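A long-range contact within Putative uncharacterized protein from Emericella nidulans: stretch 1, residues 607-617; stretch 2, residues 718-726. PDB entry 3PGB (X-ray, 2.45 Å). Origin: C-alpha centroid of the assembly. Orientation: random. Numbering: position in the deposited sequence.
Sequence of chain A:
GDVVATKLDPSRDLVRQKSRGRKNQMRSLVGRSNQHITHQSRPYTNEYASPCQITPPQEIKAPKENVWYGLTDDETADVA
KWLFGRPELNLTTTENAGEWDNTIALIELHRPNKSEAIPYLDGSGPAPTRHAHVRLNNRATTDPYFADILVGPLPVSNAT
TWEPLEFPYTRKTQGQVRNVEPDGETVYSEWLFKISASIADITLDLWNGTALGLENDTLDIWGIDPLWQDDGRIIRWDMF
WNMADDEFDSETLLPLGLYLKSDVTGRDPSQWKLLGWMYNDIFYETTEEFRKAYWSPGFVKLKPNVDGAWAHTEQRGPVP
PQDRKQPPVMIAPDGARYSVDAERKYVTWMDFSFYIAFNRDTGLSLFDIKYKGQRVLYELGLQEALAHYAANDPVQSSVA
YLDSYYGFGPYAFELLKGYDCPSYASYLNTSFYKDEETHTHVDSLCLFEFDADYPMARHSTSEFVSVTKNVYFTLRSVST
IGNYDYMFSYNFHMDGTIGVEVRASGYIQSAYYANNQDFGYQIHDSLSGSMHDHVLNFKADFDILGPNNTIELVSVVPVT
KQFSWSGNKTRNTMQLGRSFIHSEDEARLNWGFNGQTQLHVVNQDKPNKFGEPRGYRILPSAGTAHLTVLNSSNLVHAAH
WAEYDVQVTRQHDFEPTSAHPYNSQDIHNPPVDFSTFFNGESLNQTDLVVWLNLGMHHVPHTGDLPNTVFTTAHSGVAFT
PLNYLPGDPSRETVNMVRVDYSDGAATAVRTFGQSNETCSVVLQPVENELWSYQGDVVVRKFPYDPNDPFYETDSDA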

ATOM      1  N   PRO A 607     -27.603   5.879 -13.913  1.00 21.90           N
ATOM      2  CA  PRO A 607     -27.415   4.503 -13.483  1.00 21.68           C
ATOM      3  C   PRO A 607     -27.132   3.587 -14.666  1.00 21.55           C
ATOM      4  O   PRO A 607     -27.473   3.924 -15.796  1.00 21.36           O
ATOM      5  N   ASN A 608     -26.513   2.440 -14.409  1.00 21.47           N
ATOM      6  CA  ASN A 608     -26.303   1.455 -15.458  1.00 21.55           C
ATOM      7  C   ASN A 608     -27.607   0.716 -15.757  1.00 21.70           C
ATOM      8  O   ASN A 608     -28.647   1.012 -15.155  1.00 21.50           O
ATOM      9  N   LYS A 609     -27.562  -0.233 -16.687  1.00 21.92           N
ATOM     10  CA  LYS A 609     -28.772  -0.981 -17.067  1.00 22.33           C
ATOM     11  C   LYS A 609     -29.360  -1.847 -15.940  1.00 22.20           C
ATOM     12  O   LYS A 609     -30.451  -2.397 -16.100  1.00 22.52           O
ATOM     13  N   PHE A 610     -28.653  -1.960 -14.812  1.00 22.05           N
ATOM     14  CA  PHE A 610     -29.143  -2.716 -13.648  1.00 21.98           C
ATOM     15  C   PHE A 610     -29.604  -1.836 -12.483  1.00 21.76           C
ATOM     16  O   PHE A 610     -29.762  -2.327 -11.369  1.00 22.18           O
ATOM     17  N   GLY A 611     -29.813  -0.547 -12.735  1.00 21.49           N
ATOM     18  CA  GLY A 611     -30.310   0.375 -11.710  1.00 21.33           C
ATOM     19  C   GLY A 611     -29.270   0.850 -10.706  1.00 21.01           C
ATOM     20  O   GLY A 611     -29.598   1.483  -9.704  1.00 20.73           O
ATOM     21  N   GLU A 612     -28.008   0.574 -10.990  1.00 20.60           N
ATOM     22  CA  GLU A 612     -26.951   0.863 -10.049  1.00 20.46           C
ATOM     23  C   GLU A 612     -26.235   2.163 -10.461  1.00 20.01           C
ATOM     24  O   GLU A 612     -25.756   2.279 -11.592  1.00 19.94           O
ATOM     25  N   PRO A 613     -26.176   3.156  -9.554  1.00 19.53           N
ATOM     26  CA  PRO A 613     -25.542   4.431  -9.904  1.00 19.23           C
ATOM     27  C   PRO A 613     -24.082   4.276 -10.301  1.00 19.05           C
ATOM     28  O   PRO A 613     -23.317   3.637  -9.577  1.00 19.11           O
ATOM     29  N   ARG A 614     -23.704   4.849 -11.443  1.00 18.77           N
ATOM     30  CA  ARG A 614     -22.323   4.751 -11.937  1.00 18.70           C
ATOM     31  C   ARG A 614     -21.405   5.723 -11.194  1.00 18.44           C
ATOM     32  O   ARG A 614     -21.796   6.854 -10.907  1.00 18.49           O
ATOM     33  N   GLY A 615     -20.188   5.289 -10.876  1.00 18.06           N
ATOM     34  CA  GLY A 615     -19.277   6.123 -10.090  1.00 17.79           C
ATOM     35  C   GLY A 615     -17.877   5.574  -9.915  1.00 17.59           C
ATOM     36  O   GLY A 615     -17.444   4.704 -10.671  1.00 17.94           O
ATOM     37  N   TYR A 616     -17.168   6.105  -8.918  1.00 17.31           N
ATOM     38  CA  TYR A 616     -15.773   5.746  -8.634  1.00 16.92           C
ATOM     39  C   TYR A 616     -15.565   5.580  -7.131  1.00 17.06           C
ATOM     40  O   TYR A 616     -15.945   6.457  -6.357  1.00 17.20           O
ATOM     41  N   ARG A 617     -14.973   4.461  -6.717  1.00 17.23           N
ATOM     42  CA  ARG A 617     -14.657   4.243  -5.305  1.00 17.49           C
ATOM     43  C   ARG A 617     -13.379   4.987  -4.979  1.00 17.62           C
ATOM     44  O   ARG A 617     -12.443   4.971  -5.768  1.00 17.62           O
ATOM     45  N   ALA A 718      -6.559   5.799  -3.891  1.00 16.70           N
ATOM     46  CA  ALA A 718      -6.788   5.322  -5.241  1.00 16.55           C
ATOM     47  C   ALA A 718      -8.244   5.533  -5.627  1.00 16.40           C
ATOM     48  O   ALA A 718      -9.145   5.296  -4.829  1.00 16.40           O
ATOM     49  N   PHE A 719      -8.462   6.001  -6.851  1.00 16.28           N
ATOM     50  CA  PHE A 719      -9.805   6.160  -7.391  1.00 16.10           C
ATOM     51  C   PHE A 719      -9.966   5.057  -8.413  1.00 16.15           C
ATOM     52  O   PHE A 719      -9.168   4.964  -9.341  1.00 16.16           O
ATOM     53  N   THR A 720     -10.975   4.213  -8.232  1.00 16.27           N
ATOM     54  CA  THR A 720     -11.208   3.081  -9.122  1.00 16.35           C
ATOM     55  C   THR A 720     -12.660   3.070  -9.592  1.00 16.10           C
ATOM     56  O   THR A 720     -13.543   3.434  -8.831  1.00 15.82           O
ATOM     57  N   PRO A 721     -12.912   2.667 -10.852  1.00 16.18           N
ATOM     58  CA  PRO A 721     -14.292   2.575 -11.318  1.00 16.34           C
ATOM     59  C   PRO A 721     -15.136   1.649 -10.448  1.00 16.27           C
ATOM     60  O   PRO A 721     -14.637   0.631  -9.969  1.00 16.68           O
ATOM     61  N   LEU A 722     -16.390   2.030 -10.229  1.00 16.05           N
ATOM     62  CA  LEU A 722     -17.310   1.260  -9.404  1.00 15.82           C
ATOM     63  C   LEU A 722     -18.664   1.252 -10.108  1.00 15.59           C
ATOM     64  O   LEU A 722     -19.315   2.290 -10.209  1.00 15.47           O
ATOM     65  N   ASN A 723     -19.058   0.080 -10.609  1.00 15.15           N
ATOM     66  CA  ASN A 723     -20.244  -0.081 -11.452  1.00 15.08           C
ATOM     67  C   ASN A 723     -20.325   0.931 -12.596  1.00 15.06           C
ATOM     68  O   ASN A 723     -21.409   1.348 -12.987  1.00 14.76           O
ATOM     69  N   TYR A 724     -19.163   1.287 -13.137  1.00 15.15           N
ATOM     70  CA  TYR A 724     -19.024   2.371 -14.104  1.00 15.16           C
ATOM     71  C   TYR A 724     -19.046   1.846 -15.526  1.00 15.14           C
ATOM     72  O   TYR A 724     -19.646   2.452 -16.420  1.00 15.12           O
ATOM     73  N   LEU A 725     -18.364   0.723 -15.728  1.00 15.03           N
ATOM     74  CA  LEU A 725     -18.269   0.080 -17.035  1.00 14.90           C
ATOM     75  C   LEU A 725     -18.997  -1.259 -16.999  1.00 14.82           C
ATOM     76  O   LEU A 725     -19.248  -1.799 -15.920  1.00 14.54           O
ATOM     77  N   PRO A 726     -19.333  -1.809 -18.182  1.00 14.91           N
ATOM     78  CA  PRO A 726     -19.925  -3.145 -18.243  1.00 14.82           C
ATOM     79  C   PRO A 726     -19.021  -4.212 -17.633  1.00 14.98           C
ATOM     80  O   PRO A 726     -19.523  -5.189 -17.083  1.00 14.90           O
TER

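The ring of Y724 is held between two side chains of the other stretch. R614 lies over one face and Y616 meets the opposite face. R614 (chi1 m, chi2 t, chi3 p) places CZ 4.7 Å from the centroid of the Y724 ring, 24° off the ring normal, a cation-pi contact. The same guanidinium group reaches the backbone: R614 NE donates a weak hydrogen bond to Y724 O at 2.9 Å. Y724 itself has chi1 t. Y616 turns its edge toward this ring, with the centroids 5.0 Å apart and the planes at 60°.

The CA-to-CB bond of Y616 points sideways, but its m rotamer brings the ring end nearer to the second stretch. There P721 CA lies 4.0 Å from the centroid of the Y616 ring, over one face, in a CH-pi contact. Y616 CE2 also packs against P721 CD at 3.7 Å.

The backbones pair as antiparallel strands. L722 N donates to G615 O at 2.9 Å, and T720 N donates to R617 O at 3.0 Å. R617 and T720, both with chi1 t, share one face of the sheet with L722, also t. R617 CB approaches T720 CG2 to 3.8 Å and L722 CB to 4.3 Å.

Beyond the strand, N723 (m) points toward stretch 1, while N608 (p) and E612 (t) point toward stretch 2. E612 CG lies 3.1 Å from N723 ND2. Waters link the polar groups here. Water 1 accepts from N608 ND2 at 2.7 Å and donates weakly to N723 OD1 at 2.9 Å. Water 3 accepts from N723 ND2 at 2.9 Å and donates to E612 OE2 at 2.9 Å and P613 O at 2.8 Å. N608 OD1 stays within its own stretch, accepting from F610 N at 2.9 Å and E612 N at 3.0 Å.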

ATOM      1  CB  PRO A 607     -28.765   4.155 -12.865  1.00 21.75           C
ATOM      2  CG  PRO A 607     -29.742   4.937 -13.686  1.00 21.83           C
ATOM      3  CD  PRO A 607     -29.033   6.219 -14.053  1.00 21.95           C
ATOM      4  CB  ASN A 608     -25.164   0.489 -15.101  1.00 21.60           C
ATOM      5  CG  ASN A 608     -25.430  -0.329 -13.844  1.00 21.75           C
ATOM      6  OD1 ASN A 608     -26.569  -0.466 -13.378  1.00 21.35           O
ATOM      7  ND2 ASN A 608     -24.359  -0.891 -13.290  1.00 21.23           N
ATOM      8  CB  LYS A 609     -28.525  -1.837 -18.318  1.00 22.36           C
ATOM      9  CG  LYS A 609     -27.504  -2.945 -18.144  1.00 23.46           C
ATOM     10  CD  LYS A 609     -27.219  -3.664 -19.466  1.00 25.18           C
ATOM     11  CE  LYS A 609     -28.382  -4.576 -19.889  1.00 25.75           C
ATOM     12  NZ  LYS A 609     -28.062  -5.351 -21.127  1.00 25.77           N
ATOM     13  CB  PHE A 610     -28.059  -3.678 -13.157  1.00 21.98           C
ATOM     14  CG  PHE A 610     -27.415  -4.463 -14.260  1.00 21.79           C
ATOM     15  CD1 PHE A 610     -26.085  -4.247 -14.604  1.00 22.14           C
ATOM     16  CD2 PHE A 610     -28.146  -5.396 -14.973  1.00 21.32           C
ATOM     17  CE1 PHE A 610     -25.489  -4.963 -15.636  1.00 21.84           C
ATOM     18  CE2 PHE A 610     -27.557  -6.115 -16.002  1.00 21.87           C
ATOM     19  CZ  PHE A 610     -26.227  -5.896 -16.336  1.00 21.55           C
ATOM     20  CB  GLU A 612     -26.000  -0.334 -10.009  1.00 20.55           C
ATOM     21  CG  GLU A 612     -25.043  -0.355  -8.855  1.00 20.61           C
ATOM     22  CD  GLU A 612     -25.714  -0.527  -7.510  1.00 21.06           C
ATOM     23  OE1 GLU A 612     -26.542  -1.448  -7.354  1.00 20.33           O
ATOM     24  OE2 GLU A 612     -25.383   0.253  -6.590  1.00 22.63           O
ATOM     25  CB  PRO A 613     -25.659   5.260  -8.621  1.00 19.21           C
ATOM     26  CG  PRO A 613     -26.029   4.308  -7.547  1.00 19.56           C
ATOM     27  CD  PRO A 613     -26.711   3.157  -8.182  1.00 19.44           C
ATOM     28  CB  ARG A 614     -22.272   5.013 -13.442  1.00 18.62           C
ATOM     29  CG  ARG A 614     -23.072   4.009 -14.279  1.00 19.37           C
ATOM     30  CD  ARG A 614     -23.105   4.393 -15.763  1.00 20.83           C
ATOM     31  NE  ARG A 614     -21.756   4.485 -16.317  1.00 22.42           N
ATOM     32  CZ  ARG A 614     -21.441   4.991 -17.510  1.00 23.70           C
ATOM     33  NH1 ARG A 614     -20.164   5.013 -17.890  1.00 24.56           N
ATOM     34  NH2 ARG A 614     -22.376   5.473 -18.327  1.00 23.58           N
ATOM     35  CB  TYR A 616     -14.829   6.842  -9.147  1.00 16.72           C
ATOM     36  CG  TYR A 616     -14.342   6.664 -10.567  1.00 15.26           C
ATOM     37  CD1 TYR A 616     -15.169   6.943 -11.648  1.00 14.83           C
ATOM     38  CD2 TYR A 616     -13.043   6.235 -10.830  1.00 14.34           C
ATOM     39  CE1 TYR A 616     -14.717   6.789 -12.963  1.00 14.79           C
ATOM     40  CE2 TYR A 616     -12.582   6.078 -12.136  1.00 13.77           C
ATOM     41  CZ  TYR A 616     -13.424   6.355 -13.195  1.00 14.03           C
ATOM     42  OH  TYR A 616     -12.984   6.195 -14.483  1.00 13.40           O
ATOM     43  CB  ARG A 617     -14.507   2.743  -4.959  1.00 17.56           C
ATOM     44  CG  ARG A 617     -13.622   2.462  -3.726  1.00 17.90           C
ATOM     45  CD  ARG A 617     -14.179   1.418  -2.777  1.00 18.73           C
ATOM     46  NE  ARG A 617     -13.768   0.056  -3.105  1.00 19.43           N
ATOM     47  CZ  ARG A 617     -13.115  -0.779  -2.290  1.00 20.15           C
ATOM     48  NH1 ARG A 617     -12.756  -0.421  -1.058  1.00 19.48           N
ATOM     49  NH2 ARG A 617     -12.820  -2.004  -2.718  1.00 20.67           N
ATOM     50  CB  ALA A 718      -6.432   3.867  -5.337  1.00 16.59           C
ATOM     51  CB  PHE A 719      -9.993   7.531  -8.055  1.00 15.85           C
ATOM     52  CG  PHE A 719      -9.371   8.674  -7.304  1.00 14.99           C
ATOM     53  CD1 PHE A 719      -9.410   8.726  -5.924  1.00 14.58           C
ATOM     54  CD2 PHE A 719      -8.781   9.728  -7.988  1.00 15.02           C
ATOM     55  CE1 PHE A 719      -8.853   9.794  -5.239  1.00 14.56           C
ATOM     56  CE2 PHE A 719      -8.225  10.801  -7.306  1.00 14.53           C
ATOM     57  CZ  PHE A 719      -8.257  10.831  -5.930  1.00 14.15           C
ATOM     58  CB  THR A 720     -10.875   1.743  -8.424  1.00 16.61           C
ATOM     59  OG1 THR A 720     -10.790   0.702  -9.403  1.00 17.65           O
ATOM     60  CG2 THR A 720     -11.934   1.368  -7.375  1.00 16.47           C
ATOM     61  CB  PRO A 721     -14.147   1.995 -12.728  1.00 16.43           C
ATOM     62  CG  PRO A 721     -12.828   2.464 -13.174  1.00 16.34           C
ATOM     63  CD  PRO A 721     -11.963   2.403 -11.949  1.00 16.29           C
ATOM     64  CB  LEU A 722     -17.410   1.883  -8.011  1.00 15.96           C
ATOM     65  CG  LEU A 722     -18.019   1.035  -6.890  1.00 15.93           C
ATOM     66  CD1 LEU A 722     -19.466   0.702  -7.192  1.00 16.33           C
ATOM     67  CD2 LEU A 722     -17.216  -0.232  -6.660  1.00 15.84           C
ATOM     68  CB  ASN A 723     -21.510  -0.019 -10.599  1.00 15.13           C
ATOM     69  CG  ASN A 723     -21.628  -1.183  -9.656  1.00 14.61           C
ATOM     70  OD1 ASN A 723     -21.380  -2.327 -10.031  1.00 14.40           O
ATOM     71  ND2 ASN A 723     -22.014  -0.901  -8.418  1.00 14.73           N
ATOM     72  CB  TYR A 724     -17.703   3.080 -13.850  1.00 15.24           C
ATOM     73  CG  TYR A 724     -17.488   4.335 -14.651  1.00 15.83           C
ATOM     74  CD1 TYR A 724     -18.283   5.456 -14.448  1.00 16.71           C
ATOM     75  CD2 TYR A 724     -16.458   4.419 -15.581  1.00 16.50           C
ATOM     76  CE1 TYR A 724     -18.075   6.623 -15.172  1.00 17.02           C
ATOM     77  CE2 TYR A 724     -16.243   5.573 -16.305  1.00 16.92           C
ATOM     78  CZ  TYR A 724     -17.056   6.674 -16.095  1.00 17.18           C
ATOM     79  OH  TYR A 724     -16.859   7.823 -16.815  1.00 18.37           O
ATOM     80  CB  LEU A 725     -16.796  -0.137 -17.390  1.00 14.70           C
ATOM     81  CG  LEU A 725     -16.002   1.024 -18.005  1.00 14.99           C
ATOM     82  CD1 LEU A 725     -16.730   2.348 -17.930  1.00 14.09           C
ATOM     83  CD2 LEU A 725     -14.612   1.132 -17.360  1.00 12.81           C
ATOM     84  CB  PRO A 726     -20.078  -3.395 -19.747  1.00 14.66           C
ATOM     85  CG  PRO A 726     -20.091  -2.062 -20.358  1.00 14.92           C
ATOM     86  CD  PRO A 726     -19.179  -1.227 -19.525  1.00 14.91           C
TER
HETATM   87  O   HOH W   1     -23.744  -2.907 -11.607  1.00  4.66           O
HETATM   88  O   HOH W   2     -21.613  -0.698 -15.145  1.00 43.94           O
HETATM   89  O   HOH W   3     -22.986   1.689  -7.526  1.00  5.79           O